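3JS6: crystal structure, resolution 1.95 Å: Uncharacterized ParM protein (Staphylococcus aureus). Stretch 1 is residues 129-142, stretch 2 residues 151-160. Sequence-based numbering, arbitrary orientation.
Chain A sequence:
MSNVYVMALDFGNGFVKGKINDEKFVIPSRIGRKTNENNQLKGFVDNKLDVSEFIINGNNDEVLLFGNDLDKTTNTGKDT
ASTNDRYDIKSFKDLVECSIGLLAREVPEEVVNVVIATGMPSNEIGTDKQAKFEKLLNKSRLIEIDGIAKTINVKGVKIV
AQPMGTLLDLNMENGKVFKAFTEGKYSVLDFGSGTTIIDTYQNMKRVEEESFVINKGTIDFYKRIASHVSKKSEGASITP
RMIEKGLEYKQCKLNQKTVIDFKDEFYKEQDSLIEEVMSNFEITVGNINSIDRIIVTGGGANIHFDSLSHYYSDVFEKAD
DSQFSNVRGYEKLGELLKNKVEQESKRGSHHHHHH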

# COMPACT_ATOMS: atom_id res chain seq x y z
N LYS A 129 -2.31 8.46 -17.05
CA LYS A 129 -2.63 7.37 -16.13
C LYS A 129 -3.45 7.93 -14.98
O LYS A 129 -4.44 7.34 -14.58
CB LYS A 129 -1.35 6.73 -15.60
CG LYS A 129 -0.84 5.52 -16.40
CD LYS A 129 -1.11 5.65 -17.88
CE LYS A 129 -0.63 4.41 -18.64
NZ LYS A 129 0.85 4.25 -18.54
N GLN A 130 -3.05 9.08 -14.47
CA GLN A 130 -3.77 9.70 -13.38
C GLN A 130 -5.21 9.99 -13.81
O GLN A 130 -6.14 9.82 -13.02
CB GLN A 130 -3.09 11.00 -12.91
CG GLN A 130 -3.82 11.65 -11.74
CD GLN A 130 -3.06 12.82 -11.11
OE1 GLN A 130 -3.50 13.38 -10.10
NE2 GLN A 130 -1.94 13.18 -11.70
N ALA A 131 -5.41 10.42 -15.05
CA ALA A 131 -6.76 10.70 -15.54
C ALA A 131 -7.61 9.43 -15.56
O ALA A 131 -8.77 9.45 -15.15
CB ALA A 131 -6.70 11.30 -16.94
N LYS A 132 -7.06 8.33 -16.06
CA LYS A 132 -7.81 7.09 -16.10
C LYS A 132 -8.05 6.49 -14.71
O LYS A 132 -9.06 5.85 -14.49
CB LYS A 132 -7.10 6.07 -16.99
CG LYS A 132 -7.18 6.44 -18.48
CD LYS A 132 -6.51 5.40 -19.39
CE LYS A 132 -5.02 5.27 -19.10
NZ LYS A 132 -4.37 4.33 -20.05
N PHE A 133 -7.11 6.67 -13.79
CA PHE A 133 -7.29 6.11 -12.44
C PHE A 133 -8.39 6.91 -11.74
O PHE A 133 -9.29 6.34 -11.13
CB PHE A 133 -5.98 6.22 -11.66
CG PHE A 133 -5.98 5.49 -10.34
CD1 PHE A 133 -4.99 5.78 -9.39
CD2 PHE A 133 -6.88 4.47 -10.07
CE1 PHE A 133 -4.90 5.07 -8.20
CE2 PHE A 133 -6.79 3.75 -8.88
CZ PHE A 133 -5.80 4.05 -7.95
N GLU A 134 -8.32 8.23 -11.84
CA GLU A 134 -9.33 9.06 -11.21
C GLU A 134 -10.69 8.75 -11.83
O GLU A 134 -11.71 8.85 -11.16
CB GLU A 134 -8.96 10.56 -11.33
CG GLU A 134 -9.80 11.38 -12.29
CD GLU A 134 -11.24 11.62 -11.81
OE1 GLU A 134 -11.43 12.15 -10.69
OE2 GLU A 134 -12.17 11.29 -12.58
N LYS A 135 -10.72 8.38 -13.11
CA LYS A 135 -12.00 8.04 -13.73
C LYS A 135 -12.55 6.71 -13.19
O LYS A 135 -13.76 6.50 -13.11
CB LYS A 135 -11.85 7.95 -15.25
CG LYS A 135 -12.21 9.23 -15.98
CD LYS A 135 -12.17 9.04 -17.49
CE LYS A 135 -13.08 7.87 -17.92
NZ LYS A 135 -13.06 7.60 -19.39
N LEU A 136 -11.66 5.79 -12.83
CA LEU A 136 -12.12 4.53 -12.28
C LEU A 136 -12.73 4.81 -10.89
O LEU A 136 -13.78 4.27 -10.55
CB LEU A 136 -10.95 3.56 -12.12
CG LEU A 136 -10.32 2.89 -13.35
CD1 LEU A 136 -9.06 2.11 -12.92
CD2 LEU A 136 -11.33 1.95 -14.01
N LEU A 137 -12.07 5.66 -10.13
CA LEU A 137 -12.47 5.97 -8.75
C LEU A 137 -13.69 6.87 -8.59
O LEU A 137 -14.57 6.61 -7.77
CB LEU A 137 -11.29 6.62 -8.03
CG LEU A 137 -10.04 5.75 -7.96
CD1 LEU A 137 -8.87 6.57 -7.37
CD2 LEU A 137 -10.34 4.50 -7.11
N ASN A 138 -13.73 7.93 -9.39
CA ASN A 138 -14.80 8.89 -9.28
C ASN A 138 -16.10 8.56 -9.99
O ASN A 138 -16.36 9.08 -11.07
CB ASN A 138 -14.32 10.26 -9.75
CG ASN A 138 -15.00 11.37 -9.02
OD1 ASN A 138 -16.16 11.25 -8.66
ND2 ASN A 138 -14.28 12.46 -8.78
N LYS A 139 -16.91 7.70 -9.36
CA LYS A 139 -18.20 7.31 -9.89
C LYS A 139 -19.04 6.61 -8.84
O LYS A 139 -18.52 6.10 -7.85
CB LYS A 139 -18.05 6.40 -11.12
CG LYS A 139 -17.47 5.03 -10.84
CD LYS A 139 -17.30 4.25 -12.13
CE LYS A 139 -16.48 2.98 -11.91
NZ LYS A 139 -16.24 2.25 -13.18
N SER A 140 -20.35 6.61 -9.06
CA SER A 140 -21.27 5.96 -8.15
C SER A 140 -21.37 4.51 -8.55
O SER A 140 -21.11 4.18 -9.70
CB SER A 140 -22.67 6.59 -8.25
OG SER A 140 -22.71 7.80 -7.52
N ARG A 141 -21.73 3.65 -7.60
CA ARG A 141 -21.90 2.26 -7.97
C ARG A 141 -22.66 1.48 -6.91
O ARG A 141 -22.64 1.82 -5.75
CB ARG A 141 -20.55 1.60 -8.22
CG ARG A 141 -19.62 1.49 -7.02
CD ARG A 141 -18.64 2.67 -7.04
NE ARG A 141 -17.45 2.30 -7.81
CZ ARG A 141 -16.28 2.95 -7.81
NH1 ARG A 141 -16.12 4.03 -7.06
NH2 ARG A 141 -15.27 2.51 -8.58
N LEU A 142 -23.34 0.43 -7.34
CA LEU A 142 -24.07 -0.43 -6.44
C LEU A 142 -23.20 -1.67 -6.23
O LEU A 142 -22.82 -2.36 -7.20
CB LEU A 142 -25.40 -0.87 -7.05
CG LEU A 142 -26.11 -1.90 -6.16
CD1 LEU A 142 -26.57 -1.21 -4.89
CD2 LEU A 142 -27.31 -2.53 -6.88
N THR A 151 -25.05 1.36 -1.71
CA THR A 151 -25.07 2.32 -2.79
C THR A 151 -23.90 3.23 -2.46
O THR A 151 -23.90 3.86 -1.40
CB THR A 151 -26.35 3.17 -2.78
OG1 THR A 151 -27.48 2.34 -3.07
CG2 THR A 151 -26.27 4.29 -3.80
N ILE A 152 -22.92 3.31 -3.35
CA ILE A 152 -21.74 4.13 -3.07
C ILE A 152 -21.60 5.33 -3.97
O ILE A 152 -21.44 5.19 -5.19
CB ILE A 152 -20.46 3.27 -3.19
CG1 ILE A 152 -20.50 2.16 -2.14
CG2 ILE A 152 -19.21 4.15 -3.02
CD1 ILE A 152 -20.16 0.80 -2.67
N ASN A 153 -21.63 6.52 -3.39
CA ASN A 153 -21.45 7.76 -4.14
C ASN A 153 -20.09 8.37 -3.81
O ASN A 153 -19.73 8.47 -2.64
CB ASN A 153 -22.60 8.73 -3.85
CG ASN A 153 -23.95 8.16 -4.24
OD1 ASN A 153 -24.85 8.04 -3.40
ND2 ASN A 153 -24.11 7.81 -5.51
N VAL A 154 -19.34 8.76 -4.81
CA VAL A 154 -18.04 9.36 -4.57
C VAL A 154 -18.15 10.87 -4.76
O VAL A 154 -18.46 11.35 -5.86
CB VAL A 154 -16.97 8.78 -5.51
CG1 VAL A 154 -15.64 9.47 -5.27
CG2 VAL A 154 -16.81 7.26 -5.23
N LYS A 155 -17.88 11.61 -3.70
CA LYS A 155 -18.00 13.07 -3.71
C LYS A 155 -16.71 13.77 -4.05
O LYS A 155 -16.70 14.98 -4.27
CB LYS A 155 -18.47 13.54 -2.34
CG LYS A 155 -19.77 12.90 -1.91
CD LYS A 155 -20.84 13.09 -2.97
CE LYS A 155 -22.16 12.48 -2.52
NZ LYS A 155 -23.24 12.72 -3.53
N GLY A 156 -15.61 13.01 -4.06
CA GLY A 156 -14.32 13.59 -4.38
C GLY A 156 -13.22 12.55 -4.36
O GLY A 156 -13.36 11.49 -3.70
N VAL A 157 -12.14 12.83 -5.08
CA VAL A 157 -10.98 11.92 -5.17
C VAL A 157 -9.69 12.71 -5.05
O VAL A 157 -9.54 13.77 -5.65
CB VAL A 157 -10.97 11.15 -6.52
CG1 VAL A 157 -9.71 10.28 -6.62
CG2 VAL A 157 -12.22 10.28 -6.63
N LYS A 158 -8.76 12.21 -4.26
CA LYS A 158 -7.49 12.90 -4.12
C LYS A 158 -6.39 11.88 -4.29
O LYS A 158 -6.33 10.90 -3.55
CB LYS A 158 -7.40 13.55 -2.74
CG LYS A 158 -6.07 14.27 -2.46
CD LYS A 158 -5.73 15.37 -3.47
CE LYS A 158 -4.56 16.21 -2.98
NZ LYS A 158 -4.12 17.19 -4.00
N ILE A 159 -5.53 12.10 -5.29
CA ILE A 159 -4.43 11.18 -5.57
C ILE A 159 -3.05 11.83 -5.44
O ILE A 159 -2.81 12.89 -6.01
CB ILE A 159 -4.53 10.66 -7.01
CG1 ILE A 159 -5.85 9.92 -7.23
CG2 ILE A 159 -3.34 9.77 -7.29
CD1 ILE A 159 -6.23 9.82 -8.67
N VAL A 160 -2.15 11.21 -4.69
CA VAL A 160 -0.80 11.77 -4.61
C VAL A 160 0.24 10.71 -4.96
O VAL A 160 -0.12 9.56 -5.23
CB VAL A 160 -0.49 12.33 -3.21
CG1 VAL A 160 -1.46 13.46 -2.88
CG2 VAL A 160 -0.55 11.23 -2.17
O HOH W 1 -18.82 10.55 -8.80
O HOH W 2 -20.82 9.39 -7.20

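Helix 129-137 packs against strand 151-160, running roughly antiparallel to it. Gln 130 points toward the strand, its extended side chain covering part of Ile 159. Phe 133, one turn on, is buried; its CD1 lies 4.3 Å from Ile 159 CD1. Glu 134 adds its aliphatic part, with CB 3.9 Å from Ile 159 CD1. Its carboxylate takes a weak hydrogen bond from Asn 138 (ND2 to Glu 134 OE1, 3.4 Å). Leu 137 is buried, and its side chain reaches two strand residues: its CD1 is 3.9 Å from Val 157 CG1 and 4.4 Å from Ile 159 CD1. Val 154, Val 157 and Ile 159 all point toward stretch 1; Lys 155 and Lys 158 point away, exposed.

Asn 138 leaves the helix. Water 1 donates to Asn 138 OD1 (2.8 Å) and to Val 154 O (3.1 Å), bridging the stretches. The exposed Lys 139 contributes backbone: its O is 3.3 Å from Val 154 CG2. Ser 140 OG accepts a very short hydrogen bond from Asn 153 ND2 (2.4 Å).

Arg 141 pairs with Ile 152: Arg 141 N to Ile 152 O, 2.9 Å, and Ile 152 N to Arg 141 O, 2.8 Å. Arg 141 folds back; its NH1 gives Leu 137 O a weak hydrogen bond (3.1 Å). Leu 142 CD1 ends 4.1 Å from Thr 151 OG1.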